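Local coordinates for adenylosuccinate lyase (Francisella tularensis subsp. tularensis SCHU S4, PDB 4EEI), which probably catalyses the release of fumarate from adenylosuccinate, giving AMP, and from the succinyl-carboxamide intermediate of de novo purine synthesis, at residues B[157-171]-B[222-236]. Residues are numbered along the deposited sequence; the frame is centred on the assembly and turned at random.
Sequences AYVEFKRRLKDLKDF and LISIHGLIASAIERL
Phe161 and Leu168 are the knobs of an antiparallel helix-helix contact in the long helical bundle typical of the fumarase/aspartase (lyase 1) superfamily, where segments 157-171 and 222-236, on helices 151-173 and 217-244, run at 168° with axes that come within 9.9 Å. Phe161 enters the hole formed by Ile229, Ala232, Ile233 and Leu236. Ala232 CB lies over one face of the Phe161 ring, a CH-pi contact 3.8 Å from the centroid of that ring, while Ile233 CG1 comes in at the edge. Two turns on, Leu168 fills the hole made by Leu222, Ile225, His226 and Ile229: its CD2 touches both Leu222 CD1 and Ile225 CG2 at 3.6 Å, and CD1 turns to Ile229 CD1. Phe171 ends the apolar row, with Leu222 CB over its ring.

A polar border runs beside this core. Glu160, extended with CG anti to the backbone N (chi1 179°), brings its carboxylate past Ala232 to Arg235. Both NE and NH1 of Arg235, side-on, donate to the single atom Glu160 OE1, at 2.9 and 2.8 Å, from one face of the carboxylate. The other oxygen, OE2 of Glu160, accepts a hydrogen bond from a water that also donates to Leu228 O and accepts from Arg164 NH2, linking both helices. Arg164 lays its CD on Leu228 CB (3.5 Å); bends at chi2 and chi3 fold the chain back, and NE and NH1 both grip Asp167 OD2.

This polar border faces the second subunit, whose Asp217 pairs with Arg164 and whose Lys221 pairs with Asp167. Within the chain, helix 94-131 packs on Phe161 and Leu222, while helix 304-333 packs against Leu222, His226 and Ile229; helix 272-293 meets Ala230 and Glu234 of 222-236.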
ATOM      1  N   ALA B 157      -5.201 -23.208  -9.313  1.00 15.86           N
ATOM      2  CA  ALA B 157      -4.127 -22.696  -8.479  1.00 19.39           C
ATOM      3  C   ALA B 157      -2.795 -23.108  -9.097  1.00 21.83           C
ATOM      4  O   ALA B 157      -1.852 -22.318  -9.139  1.00 23.81           O
ATOM      5  CB  ALA B 157      -4.251 -23.228  -7.082  1.00 20.72           C
ATOM      6  N   TYR B 158      -2.716 -24.353  -9.565  1.00 21.31           N
ATOM      7  CA  TYR B 158      -1.495 -24.840 -10.215  1.00 21.45           C
ATOM      8  C   TYR B 158      -1.016 -23.916 -11.326  1.00 19.97           C
ATOM      9  O   TYR B 158       0.142 -23.485 -11.324  1.00 20.67           O
ATOM     10  CB  TYR B 158      -1.705 -26.255 -10.765  1.00 20.38           C
ATOM     11  CG  TYR B 158      -0.612 -26.743 -11.697  1.00 22.28           C
ATOM     12  CD1 TYR B 158       0.586 -27.236 -11.200  1.00 23.85           C
ATOM     13  CD2 TYR B 158      -0.789 -26.718 -13.073  1.00 22.07           C
ATOM     14  CE1 TYR B 158       1.580 -27.688 -12.047  1.00 24.41           C
ATOM     15  CE2 TYR B 158       0.199 -27.166 -13.928  1.00 25.67           C
ATOM     16  CZ  TYR B 158       1.376 -27.654 -13.408  1.00 25.28           C
ATOM     17  OH  TYR B 158       2.359 -28.098 -14.261  1.00 24.71           O
ATOM     18  N   VAL B 159      -1.892 -23.608 -12.280  1.00 18.17           N
ATOM     19  CA  VAL B 159      -1.473 -22.788 -13.409  1.00 19.65           C
ATOM     20  C   VAL B 159      -1.063 -21.384 -12.968  1.00 20.61           C
ATOM     21  O   VAL B 159      -0.164 -20.786 -13.559  1.00 20.48           O
ATOM     22  CB  VAL B 159      -2.524 -22.728 -14.546  1.00 22.35           C
ATOM     23  CG1 VAL B 159      -2.715 -24.109 -15.158  1.00 23.70           C
ATOM     24  CG2 VAL B 159      -3.857 -22.169 -14.037  1.00 21.51           C
ATOM     25  N   GLU B 160      -1.699 -20.865 -11.924  1.00 19.89           N
ATOM     26  CA  GLU B 160      -1.343 -19.530 -11.439  1.00 22.16           C
ATOM     27  C   GLU B 160       0.052 -19.537 -10.810  1.00 19.39           C
ATOM     28  O   GLU B 160       0.875 -18.665 -11.093  1.00 18.48           O
ATOM     29  CB  GLU B 160      -2.374 -18.995 -10.436  1.00 20.71           C
ATOM     30  CG  GLU B 160      -2.009 -17.608  -9.908  1.00 25.91           C
ATOM     31  CD  GLU B 160      -3.026 -17.037  -8.921  1.00 30.02           C
ATOM     32  OE1 GLU B 160      -3.947 -17.781  -8.494  1.00 28.65           O
ATOM     33  OE2 GLU B 160      -2.892 -15.839  -8.567  1.00 26.49           O
ATOM     34  N   PHE B 161       0.313 -20.522  -9.952  1.00 18.25           N
ATOM     35  CA  PHE B 161       1.638 -20.664  -9.359  1.00 18.36           C
ATOM     36  C   PHE B 161       2.703 -20.967 -10.419  1.00 20.27           C
ATOM     37  O   PHE B 161       3.851 -20.546 -10.269  1.00 20.38           O
ATOM     38  CB  PHE B 161       1.637 -21.734  -8.248  1.00 17.98           C
ATOM     39  CG  PHE B 161       1.090 -21.235  -6.938  1.00 19.15           C
ATOM     40  CD1 PHE B 161       1.871 -20.420  -6.117  1.00 19.07           C
ATOM     41  CD2 PHE B 161      -0.200 -21.560  -6.530  1.00 19.08           C
ATOM     42  CE1 PHE B 161       1.379 -19.941  -4.897  1.00 18.86           C
ATOM     43  CE2 PHE B 161      -0.706 -21.093  -5.303  1.00 19.86           C
ATOM     44  CZ  PHE B 161       0.089 -20.281  -4.488  1.00 20.97           C
ATOM     45  N   LYS B 162       2.332 -21.672 -11.491  1.00 17.07           N
ATOM     46  CA  LYS B 162       3.275 -21.874 -12.607  1.00 16.92           C
ATOM     47  C   LYS B 162       3.573 -20.573 -13.365  1.00 18.07           C
ATOM     48  O   LYS B 162       4.688 -20.373 -13.874  1.00 19.33           O
ATOM     49  CB  LYS B 162       2.781 -22.958 -13.583  1.00 16.54           C
ATOM     50  CG  LYS B 162       2.821 -24.380 -13.019  1.00 21.45           C
ATOM     51  CD  LYS B 162       4.233 -24.973 -13.069  1.00 22.43           C
ATOM     52  CE  LYS B 162       4.646 -25.251 -14.505  1.00 29.55           C
ATOM     53  NZ  LYS B 162       6.130 -25.352 -14.660  1.00 31.14           N
ATOM     54  N   ARG B 163       2.585 -19.692 -13.472  1.00 15.60           N
ATOM     55  CA  ARG B 163       2.848 -18.389 -14.083  1.00 16.96           C
ATOM     56  C   ARG B 163       3.883 -17.650 -13.235  1.00 19.03           C
ATOM     57  O   ARG B 163       4.788 -17.004 -13.770  1.00 20.41           O
ATOM     58  CB  ARG B 163       1.559 -17.566 -14.230  1.00 20.71           C
ATOM     59  CG  ARG B 163       0.629 -18.065 -15.336  1.00 20.24           C
ATOM     60  CD  ARG B 163      -0.522 -17.077 -15.618  1.00 21.62           C
ATOM     61  NE  ARG B 163      -1.526 -16.994 -14.546  1.00 21.82           N
ATOM     62  CZ  ARG B 163      -2.560 -17.824 -14.432  1.00 21.12           C
ATOM     63  NH1 ARG B 163      -2.706 -18.832 -15.287  1.00 18.70           N
ATOM     64  NH2 ARG B 163      -3.448 -17.660 -13.462  1.00 23.23           N
ATOM     65  N   ARG B 164       3.764 -17.761 -11.915  1.00 17.08           N
ATOM     66  CA  ARG B 164       4.719 -17.104 -11.019  1.00 17.19           C
ATOM     67  C   ARG B 164       6.082 -17.788 -11.084  1.00 19.09           C
ATOM     68  O   ARG B 164       7.122 -17.124 -11.020  1.00 22.32           O
ATOM     69  CB  ARG B 164       4.200 -17.098  -9.582  1.00 18.59           C
ATOM     70  CG  ARG B 164       2.841 -16.422  -9.406  1.00 17.92           C
ATOM     71  CD  ARG B 164       2.913 -14.885  -9.521  1.00 18.03           C
ATOM     72  NE  ARG B 164       3.041 -14.430 -10.909  1.00 17.91           N
ATOM     73  CZ  ARG B 164       2.027 -14.350 -11.768  1.00 19.31           C
ATOM     74  NH1 ARG B 164       2.237 -13.945 -13.014  1.00 20.78           N
ATOM     75  NH2 ARG B 164       0.798 -14.672 -11.377  1.00 21.15           N
ATOM     76  N   LEU B 165       6.081 -19.110 -11.227  1.00 18.84           N
ATOM     77  CA  LEU B 165       7.343 -19.842 -11.308  1.00 20.88           C
ATOM     78  C   LEU B 165       8.116 -19.423 -12.552  1.00 21.18           C
ATOM     79  O   LEU B 165       9.336 -19.242 -12.505  1.00 22.12           O
ATOM     80  CB  LEU B 165       7.111 -21.366 -11.266  1.00 18.65           C
ATOM     81  CG  LEU B 165       8.376 -22.220 -11.386  1.00 23.05           C
ATOM     82  CD1 LEU B 165       9.285 -22.012 -10.174  1.00 24.54           C
ATOM     83  CD2 LEU B 165       8.012 -23.689 -11.531  1.00 20.27           C
ATOM     84  N   LYS B 166       7.420 -19.248 -13.671  1.00 21.53           N
ATOM     85  CA  LYS B 166       8.097 -18.760 -14.865  1.00 22.82           C
ATOM     86  C   LYS B 166       8.659 -17.346 -14.662  1.00 20.51           C
ATOM     87  O   LYS B 166       9.776 -17.066 -15.090  1.00 20.38           O
ATOM     88  CB  LYS B 166       7.189 -18.814 -16.099  1.00 25.27           C
ATOM     89  CG  LYS B 166       7.902 -18.391 -17.386  1.00 29.44           C
ATOM     90  CD  LYS B 166       6.936 -18.312 -18.558  1.00 37.58           C
ATOM     91  CE  LYS B 166       7.616 -17.761 -19.819  1.00 43.67           C
ATOM     92  NZ  LYS B 166       7.969 -16.303 -19.733  1.00 44.96           N
ATOM     93  N   ASP B 167       7.895 -16.462 -14.018  1.00 19.26           N
ATOM     94  CA  ASP B 167       8.389 -15.110 -13.712  1.00 22.06           C
ATOM     95  C   ASP B 167       9.701 -15.193 -12.923  1.00 20.16           C
ATOM     96  O   ASP B 167      10.654 -14.468 -13.214  1.00 20.41           O
ATOM     97  CB  ASP B 167       7.379 -14.314 -12.864  1.00 24.15           C
ATOM     98  CG  ASP B 167       6.099 -13.957 -13.617  1.00 31.70           C
ATOM     99  OD1 ASP B 167       6.105 -14.001 -14.867  1.00 28.96           O
ATOM    100  OD2 ASP B 167       5.088 -13.610 -12.940  1.00 32.98           O
ATOM    101  N   LEU B 168       9.742 -16.063 -11.916  1.00 17.33           N
ATOM    102  CA  LEU B 168      10.924 -16.172 -11.054  1.00 19.13           C
ATOM    103  C   LEU B 168      12.123 -16.767 -11.791  1.00 20.43           C
ATOM    104  O   LEU B 168      13.264 -16.305 -11.629  1.00 20.03           O
ATOM    105  CB  LEU B 168      10.629 -16.993  -9.792  1.00 18.47           C
ATOM    106  CG  LEU B 168       9.890 -16.329  -8.640  1.00 20.50           C
ATOM    107  CD1 LEU B 168       9.857 -17.254  -7.439  1.00 24.75           C
ATOM    108  CD2 LEU B 168      10.549 -15.010  -8.270  1.00 22.07           C
ATOM    109  N   LYS B 169      11.872 -17.796 -12.595  1.00 18.59           N
ATOM    110  CA  LYS B 169      12.948 -18.407 -13.360  1.00 20.12           C
ATOM    111  C   LYS B 169      13.480 -17.415 -14.406  1.00 21.42           C
ATOM    112  O   LYS B 169      14.677 -17.403 -14.709  1.00 23.04           O
ATOM    113  CB  LYS B 169      12.485 -19.720 -14.000  1.00 18.74           C
ATOM    114  CG  LYS B 169      12.333 -20.872 -12.989  1.00 21.54           C
ATOM    115  CD  LYS B 169      11.964 -22.180 -13.686  1.00 29.90           C
ATOM    116  CE  LYS B 169      12.110 -23.368 -12.743  1.00 37.08           C
ATOM    117  NZ  LYS B 169      11.643 -24.656 -13.331  1.00 39.51           N
ATOM    118  N   ASP B 170      12.597 -16.582 -14.950  1.00 21.07           N
ATOM    119  CA  ASP B 170      13.029 -15.523 -15.862  1.00 23.27           C
ATOM    120  C   ASP B 170      13.939 -14.537 -15.138  1.00 22.63           C
ATOM    121  O   ASP B 170      14.962 -14.110 -15.671  1.00 24.99           O
ATOM    122  CB  ASP B 170      11.835 -14.766 -16.453  1.00 26.62           C
ATOM    123  CG  ASP B 170      11.122 -15.549 -17.546  1.00 36.70           C
ATOM    124  OD1 ASP B 170      11.717 -16.510 -18.081  1.00 38.82           O
ATOM    125  OD2 ASP B 170       9.965 -15.190 -17.874  1.00 38.04           O
ATOM    126  N   PHE B 171      13.556 -14.164 -13.927  1.00 19.54           N
ATOM    127  CA  PHE B 171      14.354 -13.209 -13.158  1.00 21.59           C
ATOM    128  C   PHE B 171      15.671 -13.857 -12.782  1.00 24.90           C
ATOM    129  O   PHE B 171      16.711 -13.208 -12.770  1.00 27.52           O
ATOM    130  CB  PHE B 171      13.625 -12.787 -11.895  1.00 19.78           C
ATOM    131  CG  PHE B 171      14.282 -11.641 -11.175  1.00 22.94           C
ATOM    132  CD1 PHE B 171      15.219 -11.870 -10.175  1.00 23.11           C
ATOM    133  CD2 PHE B 171      13.962 -10.339 -11.499  1.00 20.67           C
ATOM    134  CE1 PHE B 171      15.828 -10.794  -9.508  1.00 21.18           C
ATOM    135  CE2 PHE B 171      14.566  -9.258 -10.843  1.00 21.44           C
ATOM    136  CZ  PHE B 171      15.500  -9.486  -9.850  1.00 18.70           C
ATOM    137  N   LEU B 222      11.623  -8.053  -8.245  1.00 17.23           N
ATOM    138  CA  LEU B 222      11.534  -9.354  -7.590  1.00 17.79           C
ATOM    139  C   LEU B 222      10.483  -9.343  -6.487  1.00 20.41           C
ATOM    140  O   LEU B 222       9.669 -10.267  -6.385  1.00 18.97           O
ATOM    141  CB  LEU B 222      12.895  -9.763  -7.009  1.00 16.22           C
ATOM    142  CG  LEU B 222      12.909 -11.057  -6.181  1.00 23.55           C
ATOM    143  CD1 LEU B 222      12.423 -12.244  -7.000  1.00 20.50           C
ATOM    144  CD2 LEU B 222      14.302 -11.344  -5.630  1.00 20.47           C
ATOM    145  N   ILE B 223      10.508  -8.303  -5.658  1.00 16.40           N
ATOM    146  CA  ILE B 223       9.527  -8.167  -4.584  1.00 17.78           C
ATOM    147  C   ILE B 223       8.102  -8.061  -5.140  1.00 17.64           C
ATOM    148  O   ILE B 223       7.155  -8.566  -4.529  1.00 21.25           O
ATOM    149  CB  ILE B 223       9.885  -6.970  -3.674  1.00 19.41           C
ATOM    150  CG1 ILE B 223      11.278  -7.179  -3.077  1.00 16.14           C
ATOM    151  CG2 ILE B 223       8.848  -6.775  -2.570  1.00 18.56           C
ATOM    152  CD1 ILE B 223      11.396  -8.402  -2.188  1.00 17.76           C
ATOM    153  N   SER B 224       7.950  -7.418  -6.300  1.00 17.22           N
ATOM    154  CA  SER B 224       6.652  -7.369  -6.982  1.00 19.71           C
ATOM    155  C   SER B 224       6.174  -8.745  -7.420  1.00 19.30           C
ATOM    156  O   SER B 224       4.975  -9.057  -7.333  1.00 16.89           O
ATOM    157  CB  SER B 224       6.707  -6.433  -8.190  1.00 21.20           C
ATOM    158  OG  SER B 224       6.918  -5.101  -7.751  1.00 28.44           O
ATOM    159  N   ILE B 225       7.093  -9.571  -7.906  1.00 17.34           N
ATOM    160  CA  ILE B 225       6.732 -10.955  -8.215  1.00 19.75           C
ATOM    161  C   ILE B 225       6.297 -11.687  -6.938  1.00 20.25           C
ATOM    162  O   ILE B 225       5.332 -12.459  -6.937  1.00 17.09           O
ATOM    163  CB  ILE B 225       7.894 -11.718  -8.871  1.00 20.76           C
ATOM    164  CG1 ILE B 225       8.266 -11.077 -10.210  1.00 20.36           C
ATOM    165  CG2 ILE B 225       7.522 -13.192  -9.084  1.00 21.96           C
ATOM    166  CD1 ILE B 225       9.579 -11.612 -10.784  1.00 16.68           C
ATOM    167  N   HIS B 226       7.013 -11.456  -5.845  1.00 14.78           N
ATOM    168  CA  HIS B 226       6.663 -12.102  -4.583  1.00 15.44           C
ATOM    169  C   HIS B 226       5.276 -11.635  -4.115  1.00 19.25           C
ATOM    170  O   HIS B 226       4.528 -12.405  -3.503  1.00 19.28           O
ATOM    171  CB  HIS B 226       7.737 -11.814  -3.526  1.00 16.37           C
ATOM    172  CG  HIS B 226       8.965 -12.656  -3.679  1.00 18.78           C
ATOM    173  ND1 HIS B 226       9.953 -12.710  -2.720  1.00 22.05           N
ATOM    174  CD2 HIS B 226       9.354 -13.493  -4.670  1.00 19.09           C
ATOM    175  CE1 HIS B 226      10.899 -13.548  -3.113  1.00 21.61           C
ATOM    176  NE2 HIS B 226      10.558 -14.044  -4.289  1.00 20.59           N
ATOM    177  N   GLY B 227       4.932 -10.385  -4.421  1.00 18.77           N
ATOM    178  CA  GLY B 227       3.612  -9.852  -4.101  1.00 17.94           C
ATOM    179  C   GLY B 227       2.504 -10.573  -4.854  1.00 20.58           C
ATOM    180  O   GLY B 227       1.412 -10.817  -4.311  1.00 20.70           O
ATOM    181  N   LEU B 228       2.778 -10.914  -6.111  1.00 16.95           N
ATOM    182  CA  LEU B 228       1.815 -11.651  -6.934  1.00 19.11           C
ATOM    183  C   LEU B 228       1.667 -13.076  -6.425  1.00 20.56           C
ATOM    184  O   LEU B 228       0.560 -13.642  -6.432  1.00 20.16           O
ATOM    185  CB  LEU B 228       2.264 -11.666  -8.397  1.00 15.23           C
ATOM    186  CG  LEU B 228       2.254 -10.328  -9.138  1.00 20.12           C
ATOM    187  CD1 LEU B 228       3.016 -10.458 -10.444  1.00 23.27           C
ATOM    188  CD2 LEU B 228       0.827  -9.892  -9.433  1.00 18.97           C
ATOM    189  N   ILE B 229       2.781 -13.666  -5.990  1.00 19.52           N
ATOM    190  CA  ILE B 229       2.731 -14.990  -5.370  1.00 15.83           C
ATOM    191  C   ILE B 229       1.862 -14.931  -4.112  1.00 18.52           C
ATOM    192  O   ILE B 229       1.082 -15.852  -3.835  1.00 18.70           O
ATOM    193  CB  ILE B 229       4.140 -15.498  -5.020  1.00 14.61           C
ATOM    194  CG1 ILE B 229       4.926 -15.779  -6.303  1.00 18.06           C
ATOM    195  CG2 ILE B 229       4.068 -16.785  -4.152  1.00 17.62           C
ATOM    196  CD1 ILE B 229       6.405 -16.094  -6.087  1.00 21.88           C
ATOM    197  N   ALA B 230       1.983 -13.840  -3.362  1.00 16.73           N
ATOM    198  CA  ALA B 230       1.211 -13.680  -2.134  1.00 20.79           C
ATOM    199  C   ALA B 230      -0.289 -13.695  -2.421  1.00 20.08           C
ATOM    200  O   ALA B 230      -1.070 -14.267  -1.660  1.00 19.14           O
ATOM    201  CB  ALA B 230       1.618 -12.396  -1.397  1.00 20.02           C
ATOM    202  N   SER B 231      -0.698 -13.063  -3.514  1.00 19.62           N
ATOM    203  CA  SER B 231      -2.099 -13.132  -3.940  1.00 18.98           C
ATOM    204  C   SER B 231      -2.532 -14.547  -4.311  1.00 20.34           C
ATOM    205  O   SER B 231      -3.672 -14.946  -4.063  1.00 21.87           O
ATOM    206  CB  SER B 231      -2.348 -12.205  -5.125  1.00 19.22           C
ATOM    207  OG  SER B 231      -2.384 -10.866  -4.675  1.00 26.84           O
ATOM    208  N   ALA B 232      -1.635 -15.293  -4.943  1.00 18.49           N
ATOM    209  CA  ALA B 232      -1.906 -16.694  -5.269  1.00 20.53           C
ATOM    210  C   ALA B 232      -2.063 -17.533  -3.998  1.00 19.05           C
ATOM    211  O   ALA B 232      -2.950 -18.393  -3.901  1.00 18.79           O
ATOM    212  CB  ALA B 232      -0.783 -17.253  -6.132  1.00 19.28           C
ATOM    213  N   ILE B 233      -1.180 -17.300  -3.032  1.00 16.24           N
ATOM    214  CA  ILE B 233      -1.251 -18.000  -1.752  1.00 18.36           C
ATOM    215  C   ILE B 233      -2.575 -17.671  -1.066  1.00 18.11           C
ATOM    216  O   ILE B 233      -3.250 -18.556  -0.530  1.00 18.46           O
ATOM    217  CB  ILE B 233      -0.070 -17.609  -0.841  1.00 20.32           C
ATOM    218  CG1 ILE B 233       1.230 -18.212  -1.387  1.00 19.64           C
ATOM    219  CG2 ILE B 233      -0.307 -18.064   0.602  1.00 22.67           C
ATOM    220  CD1 ILE B 233       2.477 -17.675  -0.711  1.00 20.82           C
ATOM    221  N   GLU B 234      -2.957 -16.404  -1.096  1.00 17.60           N
ATOM    222  CA  GLU B 234      -4.173 -15.993  -0.396  1.00 20.76           C
ATOM    223  C   GLU B 234      -5.417 -16.533  -1.078  1.00 18.00           C
ATOM    224  O   GLU B 234      -6.363 -16.953  -0.411  1.00 17.28           O
ATOM    225  CB  GLU B 234      -4.251 -14.464  -0.257  1.00 22.19           C
ATOM    226  CG  GLU B 234      -5.358 -14.002   0.721  1.00 26.11           C
ATOM    227  CD  GLU B 234      -5.341 -12.495   0.968  1.00 34.87           C
ATOM    228  OE1 GLU B 234      -4.305 -11.862   0.670  1.00 37.05           O
ATOM    229  OE2 GLU B 234      -6.356 -11.946   1.462  1.00 35.31           O
ATOM    230  N   ARG B 235      -5.421 -16.525  -2.409  1.00 17.98           N
ATOM    231  CA  ARG B 235      -6.585 -17.019  -3.138  1.00 17.22           C
ATOM    232  C   ARG B 235      -6.802 -18.484  -2.835  1.00 19.45           C
ATOM    233  O   ARG B 235      -7.934 -18.906  -2.623  1.00 20.36           O
ATOM    234  CB  ARG B 235      -6.450 -16.801  -4.647  1.00 18.76           C
ATOM    235  CG  ARG B 235      -7.728 -17.142  -5.429  1.00 23.77           C
ATOM    236  CD  ARG B 235      -7.650 -16.662  -6.880  1.00 24.42           C
ATOM    237  NE  ARG B 235      -6.757 -17.488  -7.684  1.00 25.19           N
ATOM    238  CZ  ARG B 235      -7.162 -18.540  -8.390  1.00 31.59           C
ATOM    239  NH1 ARG B 235      -6.290 -19.250  -9.101  1.00 26.99           N
ATOM    240  NH2 ARG B 235      -8.444 -18.889  -8.385  1.00 34.33           N
ATOM    241  N   LEU B 236      -5.723 -19.265  -2.825  1.00 16.75           N
ATOM    242  CA  LEU B 236      -5.830 -20.693  -2.546  1.00 17.39           C
ATOM    243  C   LEU B 236      -6.203 -20.937  -1.093  1.00 21.64           C
ATOM    244  O   LEU B 236      -6.996 -21.831  -0.785  1.00 19.98           O
ATOM    245  CB  LEU B 236      -4.512 -21.399  -2.891  1.00 19.39           C
ATOM    246  CG  LEU B 236      -4.328 -22.853  -2.470  1.00 21.95           C
ATOM    247  CD1 LEU B 236      -5.394 -23.742  -3.082  1.00 22.85           C
ATOM    248  CD2 LEU B 236      -2.941 -23.328  -2.884  1.00 26.74           C
TER
HETATM  249  O   HOH W   1      -0.486 -14.730  -8.631  1.00 20.09           O
HETATM  250  O   HOH W   2      -4.032 -19.725  -6.207  1.00 20.95           O
HETATM  251  O   HOH W   3      -4.769 -14.907  -7.154  1.00 25.63           O